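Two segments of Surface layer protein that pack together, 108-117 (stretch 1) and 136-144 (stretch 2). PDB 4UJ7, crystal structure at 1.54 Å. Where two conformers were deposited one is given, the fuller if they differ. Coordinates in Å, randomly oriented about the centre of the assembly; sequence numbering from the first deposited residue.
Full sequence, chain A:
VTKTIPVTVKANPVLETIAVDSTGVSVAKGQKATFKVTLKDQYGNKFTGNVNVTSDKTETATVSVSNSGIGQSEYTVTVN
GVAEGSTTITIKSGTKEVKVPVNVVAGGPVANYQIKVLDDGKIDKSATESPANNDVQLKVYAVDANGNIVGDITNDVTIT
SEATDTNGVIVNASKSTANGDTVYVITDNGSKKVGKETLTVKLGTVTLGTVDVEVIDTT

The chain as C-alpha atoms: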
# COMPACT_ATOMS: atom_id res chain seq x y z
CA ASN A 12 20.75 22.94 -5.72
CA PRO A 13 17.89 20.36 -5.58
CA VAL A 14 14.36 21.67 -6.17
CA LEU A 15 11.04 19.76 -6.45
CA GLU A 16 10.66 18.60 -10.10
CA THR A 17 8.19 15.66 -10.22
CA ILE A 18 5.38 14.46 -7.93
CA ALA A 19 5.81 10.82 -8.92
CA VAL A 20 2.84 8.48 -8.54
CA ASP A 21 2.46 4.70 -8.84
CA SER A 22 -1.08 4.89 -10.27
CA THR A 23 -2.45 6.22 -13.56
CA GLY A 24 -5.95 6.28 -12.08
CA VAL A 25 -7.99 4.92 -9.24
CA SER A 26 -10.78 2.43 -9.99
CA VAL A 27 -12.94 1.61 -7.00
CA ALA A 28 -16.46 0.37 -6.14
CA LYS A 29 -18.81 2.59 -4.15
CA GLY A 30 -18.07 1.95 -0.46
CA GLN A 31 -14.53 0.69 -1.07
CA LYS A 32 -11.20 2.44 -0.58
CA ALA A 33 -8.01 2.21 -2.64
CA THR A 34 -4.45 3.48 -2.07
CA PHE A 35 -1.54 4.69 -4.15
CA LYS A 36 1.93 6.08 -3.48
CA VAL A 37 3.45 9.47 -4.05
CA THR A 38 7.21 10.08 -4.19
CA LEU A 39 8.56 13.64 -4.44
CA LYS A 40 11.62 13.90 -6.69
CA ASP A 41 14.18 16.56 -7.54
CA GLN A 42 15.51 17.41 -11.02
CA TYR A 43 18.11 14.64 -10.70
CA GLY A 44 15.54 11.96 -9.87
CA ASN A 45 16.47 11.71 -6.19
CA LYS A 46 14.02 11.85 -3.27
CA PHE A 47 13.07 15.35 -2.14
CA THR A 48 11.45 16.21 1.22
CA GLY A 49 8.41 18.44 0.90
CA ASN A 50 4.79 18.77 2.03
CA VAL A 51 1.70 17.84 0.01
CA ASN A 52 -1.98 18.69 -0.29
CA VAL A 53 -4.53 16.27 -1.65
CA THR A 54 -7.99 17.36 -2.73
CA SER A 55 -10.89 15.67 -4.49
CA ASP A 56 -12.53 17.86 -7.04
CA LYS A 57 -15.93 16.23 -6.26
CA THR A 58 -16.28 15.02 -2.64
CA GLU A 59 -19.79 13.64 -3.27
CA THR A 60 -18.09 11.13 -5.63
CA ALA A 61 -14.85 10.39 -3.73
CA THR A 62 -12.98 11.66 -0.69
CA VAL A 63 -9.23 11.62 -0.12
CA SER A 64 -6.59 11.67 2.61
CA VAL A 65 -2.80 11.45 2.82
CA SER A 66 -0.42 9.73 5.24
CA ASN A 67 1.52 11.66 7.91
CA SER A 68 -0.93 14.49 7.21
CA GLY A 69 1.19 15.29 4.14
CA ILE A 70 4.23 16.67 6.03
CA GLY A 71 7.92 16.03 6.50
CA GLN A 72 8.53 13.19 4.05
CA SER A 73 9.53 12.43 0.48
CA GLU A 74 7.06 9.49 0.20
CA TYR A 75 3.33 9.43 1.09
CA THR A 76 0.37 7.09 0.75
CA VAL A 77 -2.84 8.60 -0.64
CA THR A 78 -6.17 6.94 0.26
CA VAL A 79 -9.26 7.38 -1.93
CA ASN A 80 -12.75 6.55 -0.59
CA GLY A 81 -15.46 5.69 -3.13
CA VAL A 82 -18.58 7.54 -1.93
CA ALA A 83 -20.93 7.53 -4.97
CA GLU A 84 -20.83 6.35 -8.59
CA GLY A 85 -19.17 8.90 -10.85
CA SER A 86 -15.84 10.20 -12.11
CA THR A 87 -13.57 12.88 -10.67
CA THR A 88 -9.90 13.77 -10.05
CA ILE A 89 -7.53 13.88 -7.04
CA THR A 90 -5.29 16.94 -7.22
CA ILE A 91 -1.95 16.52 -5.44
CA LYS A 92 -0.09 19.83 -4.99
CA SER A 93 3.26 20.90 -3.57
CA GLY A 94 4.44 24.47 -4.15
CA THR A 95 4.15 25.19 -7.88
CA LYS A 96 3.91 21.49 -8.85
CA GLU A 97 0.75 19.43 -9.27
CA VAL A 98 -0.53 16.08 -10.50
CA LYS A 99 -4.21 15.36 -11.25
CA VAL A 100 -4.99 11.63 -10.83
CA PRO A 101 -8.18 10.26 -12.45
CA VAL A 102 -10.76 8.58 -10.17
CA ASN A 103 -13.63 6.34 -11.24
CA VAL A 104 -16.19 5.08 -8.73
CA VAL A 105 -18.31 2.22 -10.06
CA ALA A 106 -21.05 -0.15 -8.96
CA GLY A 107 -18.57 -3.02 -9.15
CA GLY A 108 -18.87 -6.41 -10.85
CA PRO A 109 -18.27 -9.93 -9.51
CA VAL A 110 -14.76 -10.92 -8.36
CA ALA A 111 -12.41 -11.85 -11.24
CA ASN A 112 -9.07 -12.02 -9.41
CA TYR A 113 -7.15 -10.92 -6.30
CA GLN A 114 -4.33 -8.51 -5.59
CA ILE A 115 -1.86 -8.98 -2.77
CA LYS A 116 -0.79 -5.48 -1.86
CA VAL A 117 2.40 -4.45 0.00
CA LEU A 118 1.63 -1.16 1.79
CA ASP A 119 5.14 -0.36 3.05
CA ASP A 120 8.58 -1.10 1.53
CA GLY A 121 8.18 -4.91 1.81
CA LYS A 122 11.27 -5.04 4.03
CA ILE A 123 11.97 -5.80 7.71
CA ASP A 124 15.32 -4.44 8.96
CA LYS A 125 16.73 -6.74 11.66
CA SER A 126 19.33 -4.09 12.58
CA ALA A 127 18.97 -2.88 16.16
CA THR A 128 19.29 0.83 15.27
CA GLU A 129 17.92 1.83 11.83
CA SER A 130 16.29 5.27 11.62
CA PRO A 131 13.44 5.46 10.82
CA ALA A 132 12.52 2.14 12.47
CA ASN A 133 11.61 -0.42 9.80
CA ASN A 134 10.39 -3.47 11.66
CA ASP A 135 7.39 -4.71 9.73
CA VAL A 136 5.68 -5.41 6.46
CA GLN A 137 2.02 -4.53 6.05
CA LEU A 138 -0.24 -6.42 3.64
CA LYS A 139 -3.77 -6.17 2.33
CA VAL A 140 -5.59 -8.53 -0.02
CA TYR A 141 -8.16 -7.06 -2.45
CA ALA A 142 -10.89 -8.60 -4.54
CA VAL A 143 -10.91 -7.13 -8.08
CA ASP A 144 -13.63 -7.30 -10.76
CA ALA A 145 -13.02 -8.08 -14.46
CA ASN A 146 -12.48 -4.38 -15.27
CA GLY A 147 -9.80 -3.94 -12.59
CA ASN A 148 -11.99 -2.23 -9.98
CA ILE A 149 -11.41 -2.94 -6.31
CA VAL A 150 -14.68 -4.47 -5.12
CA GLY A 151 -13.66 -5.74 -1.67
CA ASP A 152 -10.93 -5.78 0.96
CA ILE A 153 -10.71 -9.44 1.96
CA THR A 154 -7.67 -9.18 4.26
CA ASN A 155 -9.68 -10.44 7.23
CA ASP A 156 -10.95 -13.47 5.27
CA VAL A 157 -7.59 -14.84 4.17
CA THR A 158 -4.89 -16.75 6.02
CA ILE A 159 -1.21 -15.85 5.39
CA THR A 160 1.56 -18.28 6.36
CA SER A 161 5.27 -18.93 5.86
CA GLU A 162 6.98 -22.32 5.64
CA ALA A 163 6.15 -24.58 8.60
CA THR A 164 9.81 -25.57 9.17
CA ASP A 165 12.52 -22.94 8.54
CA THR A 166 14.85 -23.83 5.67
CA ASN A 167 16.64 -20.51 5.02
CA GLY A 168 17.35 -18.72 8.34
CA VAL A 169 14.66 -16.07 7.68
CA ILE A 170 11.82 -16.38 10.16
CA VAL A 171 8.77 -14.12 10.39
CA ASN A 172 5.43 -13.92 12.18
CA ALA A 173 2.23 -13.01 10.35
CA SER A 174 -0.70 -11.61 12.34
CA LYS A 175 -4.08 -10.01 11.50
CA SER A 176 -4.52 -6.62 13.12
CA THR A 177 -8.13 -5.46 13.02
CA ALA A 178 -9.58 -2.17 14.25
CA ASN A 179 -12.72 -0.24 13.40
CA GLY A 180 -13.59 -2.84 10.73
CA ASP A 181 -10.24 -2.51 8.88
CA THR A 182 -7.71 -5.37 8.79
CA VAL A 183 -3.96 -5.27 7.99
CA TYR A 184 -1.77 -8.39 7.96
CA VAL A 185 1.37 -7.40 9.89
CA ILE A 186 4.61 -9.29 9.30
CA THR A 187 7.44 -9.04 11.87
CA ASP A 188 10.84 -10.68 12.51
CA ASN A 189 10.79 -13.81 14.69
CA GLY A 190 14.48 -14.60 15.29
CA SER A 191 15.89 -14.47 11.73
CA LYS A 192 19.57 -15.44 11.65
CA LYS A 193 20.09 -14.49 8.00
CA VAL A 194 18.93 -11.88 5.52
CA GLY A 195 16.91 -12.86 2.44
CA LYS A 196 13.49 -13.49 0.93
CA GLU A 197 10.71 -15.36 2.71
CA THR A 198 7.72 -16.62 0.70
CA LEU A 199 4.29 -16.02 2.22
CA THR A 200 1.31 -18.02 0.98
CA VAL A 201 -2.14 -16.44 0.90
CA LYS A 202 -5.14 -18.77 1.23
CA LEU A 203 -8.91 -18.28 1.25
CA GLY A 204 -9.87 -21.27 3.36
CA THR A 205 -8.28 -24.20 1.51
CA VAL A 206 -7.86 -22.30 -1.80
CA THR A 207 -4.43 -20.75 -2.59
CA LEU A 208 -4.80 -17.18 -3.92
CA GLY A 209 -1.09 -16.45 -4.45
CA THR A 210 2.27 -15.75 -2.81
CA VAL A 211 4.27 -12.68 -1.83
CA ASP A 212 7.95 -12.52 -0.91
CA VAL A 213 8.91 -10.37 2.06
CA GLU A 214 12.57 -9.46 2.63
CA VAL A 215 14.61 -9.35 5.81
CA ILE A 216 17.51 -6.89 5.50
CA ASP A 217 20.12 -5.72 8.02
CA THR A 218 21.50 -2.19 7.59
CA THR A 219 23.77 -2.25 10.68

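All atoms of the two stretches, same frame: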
# COMPACT_ATOMS: atom_id res chain seq x y z
N GLY A 108 -18.44 -5.08 -10.40
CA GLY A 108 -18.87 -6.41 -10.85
C GLY A 108 -18.42 -7.53 -9.94
O GLY A 108 -17.80 -7.28 -8.91
N PRO A 109 -18.69 -8.79 -10.33
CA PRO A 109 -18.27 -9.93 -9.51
C PRO A 109 -16.74 -10.06 -9.49
O PRO A 109 -16.07 -9.56 -10.39
CB PRO A 109 -18.89 -11.13 -10.24
CG PRO A 109 -20.01 -10.55 -11.04
CD PRO A 109 -19.48 -9.22 -11.50
N VAL A 110 -16.21 -10.75 -8.48
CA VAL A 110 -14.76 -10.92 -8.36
C VAL A 110 -14.18 -11.71 -9.54
O VAL A 110 -14.70 -12.78 -9.89
CB VAL A 110 -14.37 -11.59 -7.03
CG1 VAL A 110 -12.85 -11.62 -6.90
CG2 VAL A 110 -14.98 -10.84 -5.86
N ALA A 111 -13.12 -11.17 -10.15
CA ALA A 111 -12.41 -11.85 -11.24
C ALA A 111 -11.07 -12.40 -10.76
O ALA A 111 -10.74 -13.55 -11.02
CB ALA A 111 -12.21 -10.92 -12.43
N ASN A 112 -10.31 -11.57 -10.04
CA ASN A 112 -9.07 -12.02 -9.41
C ASN A 112 -8.73 -11.23 -8.14
O ASN A 112 -9.53 -10.41 -7.68
CB ASN A 112 -7.88 -12.08 -10.41
CG ASN A 112 -7.57 -10.75 -11.08
OD1 ASN A 112 -7.90 -9.68 -10.57
ND2 ASN A 112 -6.87 -10.81 -12.22
N TYR A 113 -7.55 -11.50 -7.59
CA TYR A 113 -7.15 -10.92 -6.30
C TYR A 113 -5.81 -10.24 -6.45
O TYR A 113 -5.01 -10.61 -7.30
CB TYR A 113 -7.08 -12.01 -5.22
CG TYR A 113 -8.34 -12.83 -5.16
CD1 TYR A 113 -8.50 -13.95 -5.97
CD2 TYR A 113 -9.40 -12.44 -4.34
CE1 TYR A 113 -9.67 -14.69 -5.96
CE2 TYR A 113 -10.58 -13.18 -4.31
CZ TYR A 113 -10.70 -14.30 -5.12
OH TYR A 113 -11.86 -15.06 -5.12
N GLN A 114 -5.60 -9.20 -5.64
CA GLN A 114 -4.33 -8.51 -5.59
C GLN A 114 -3.83 -8.53 -4.16
O GLN A 114 -4.54 -8.15 -3.23
CB GLN A 114 -4.45 -7.06 -6.09
CG GLN A 114 -4.69 -6.96 -7.59
CD GLN A 114 -5.00 -5.55 -8.07
OE1 GLN A 114 -4.85 -4.56 -7.33
NE2 GLN A 114 -5.43 -5.44 -9.34
N ILE A 115 -2.58 -9.00 -4.02
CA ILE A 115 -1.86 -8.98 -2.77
C ILE A 115 -1.02 -7.71 -2.77
O ILE A 115 -0.10 -7.55 -3.58
CB ILE A 115 -1.01 -10.25 -2.61
CG1 ILE A 115 -1.90 -11.50 -2.71
CG2 ILE A 115 -0.23 -10.19 -1.30
CD1 ILE A 115 -1.16 -12.81 -2.93
N LYS A 116 -1.37 -6.80 -1.87
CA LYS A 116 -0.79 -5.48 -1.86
C LYS A 116 0.19 -5.26 -0.70
O LYS A 116 -0.17 -5.47 0.46
CB LYS A 116 -1.93 -4.46 -1.74
CG LYS A 116 -1.45 -3.04 -1.72
CD LYS A 116 -1.49 -2.47 -3.11
CE LYS A 116 -0.90 -1.07 -3.08
NZ LYS A 116 0.58 -1.16 -3.17
N VAL A 117 1.40 -4.83 -1.02
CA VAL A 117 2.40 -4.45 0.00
C VAL A 117 2.28 -2.95 0.25
O VAL A 117 2.52 -2.14 -0.67
CB VAL A 117 3.83 -4.79 -0.47
CG1 VAL A 117 4.89 -4.33 0.55
CG2 VAL A 117 3.95 -6.27 -0.78
N VAL A 136 6.31 -5.54 7.76
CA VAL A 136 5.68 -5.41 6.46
C VAL A 136 4.19 -5.39 6.73
O VAL A 136 3.71 -6.05 7.65
CB VAL A 136 6.06 -6.57 5.51
CG1 VAL A 136 5.23 -6.54 4.23
CG2 VAL A 136 7.55 -6.51 5.20
N GLN A 137 3.46 -4.62 5.94
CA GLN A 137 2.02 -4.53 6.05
C GLN A 137 1.38 -4.93 4.74
O GLN A 137 1.74 -4.41 3.68
CB GLN A 137 1.61 -3.10 6.37
CG GLN A 137 1.84 -2.72 7.82
CD GLN A 137 1.19 -1.39 8.11
OE1 GLN A 137 1.49 -0.39 7.46
NE2 GLN A 137 0.27 -1.39 9.05
N LEU A 138 0.43 -5.86 4.83
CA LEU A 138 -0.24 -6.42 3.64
C LEU A 138 -1.74 -6.26 3.68
O LEU A 138 -2.36 -6.35 4.74
CB LEU A 138 0.06 -7.93 3.53
CG LEU A 138 1.54 -8.32 3.48
CD1 LEU A 138 1.65 -9.84 3.54
CD2 LEU A 138 2.26 -7.78 2.25
N LYS A 139 -2.33 -6.00 2.51
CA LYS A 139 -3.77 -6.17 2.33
C LYS A 139 -4.01 -7.10 1.14
O LYS A 139 -3.15 -7.26 0.28
CB LYS A 139 -4.48 -4.82 2.12
CG LYS A 139 -4.80 -4.10 3.43
CD LYS A 139 -5.47 -2.76 3.12
CE LYS A 139 -5.96 -2.09 4.39
NZ LYS A 139 -7.08 -2.86 4.97
N VAL A 140 -5.18 -7.73 1.13
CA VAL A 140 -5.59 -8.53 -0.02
C VAL A 140 -6.93 -7.99 -0.53
O VAL A 140 -7.89 -7.91 0.23
CB VAL A 140 -5.69 -10.04 0.31
CG1 VAL A 140 -6.03 -10.83 -0.94
CG2 VAL A 140 -4.38 -10.56 0.89
N TYR A 141 -6.95 -7.58 -1.81
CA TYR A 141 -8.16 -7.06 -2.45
C TYR A 141 -8.80 -8.03 -3.41
O TYR A 141 -8.11 -8.78 -4.12
CB TYR A 141 -7.85 -5.78 -3.22
CG TYR A 141 -7.32 -4.65 -2.37
CD1 TYR A 141 -8.16 -3.94 -1.52
CD2 TYR A 141 -5.97 -4.31 -2.42
CE1 TYR A 141 -7.67 -2.91 -0.74
CE2 TYR A 141 -5.47 -3.29 -1.64
CZ TYR A 141 -6.32 -2.60 -0.80
OH TYR A 141 -5.83 -1.57 -0.05
N ALA A 142 -10.13 -8.00 -3.45
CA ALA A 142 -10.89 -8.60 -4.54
C ALA A 142 -11.12 -7.57 -5.67
O ALA A 142 -11.46 -6.41 -5.41
CB ALA A 142 -12.21 -9.15 -4.01
N VAL A 143 -10.93 -8.01 -6.91
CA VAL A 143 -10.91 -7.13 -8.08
C VAL A 143 -11.86 -7.68 -9.15
O VAL A 143 -11.79 -8.86 -9.47
CB VAL A 143 -9.47 -7.02 -8.62
CG1 VAL A 143 -9.40 -6.16 -9.86
CG2 VAL A 143 -8.54 -6.47 -7.55
N ASP A 144 -12.73 -6.83 -9.70
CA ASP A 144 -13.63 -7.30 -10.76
C ASP A 144 -12.92 -7.38 -12.12
O ASP A 144 -11.74 -7.05 -12.22
CB ASP A 144 -14.94 -6.49 -10.81
CG ASP A 144 -14.77 -5.08 -11.36
OD1 ASP A 144 -13.75 -4.76 -12.02
OD2 ASP A 144 -15.68 -4.27 -11.14
O HOH W 1 -9.31 -8.24 -12.69

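Most of stretch 1 is a strand that runs antiparallel to stretch 2, and the two are joined mainly by backbone hydrogen bonds. Backbone N and O point across at alternate pairs; the pairs between bring apolar side chains together. Walking along stretch 2, Leu 138 pairs with Val 117, and their side chains share one face of the sheet, with Leu 138 CD2 3.8 Å from Val 117 CG2.

Lys 139 faces Lys 116 in a hydrogen-bonded pair. Lys 116 N donates to Lys 139 O (2.8 Å), and Lys 139 N to Lys 116 O (3.0 Å). Both side chains start on the same face, but their ends lead away from the opposing strand. Val 140 sits across from Ile 115, on the same face as Leu 138.

Tyr 141 and Gln 114 form the next bonded pair: Tyr 141 N to Gln 114 O is 2.9 Å. The Tyr 141 ring presents its edge to Lys 116, with CE2 3.7 Å from CB. Ala 142 is small; its CB meets Val 110 CG2 at 3.7 Å.

Val 143 O marks an irregular spot, accepting from two successive amides, Ala 111 N (2.8 Å) and Asn 112 N (3.1 Å). At Asp 144 a side chain takes over: OD2 accepts from Gly 108 N (3.0 Å). One water donates to both Asp 144 O and Asn 112 OD1, bridging the strands.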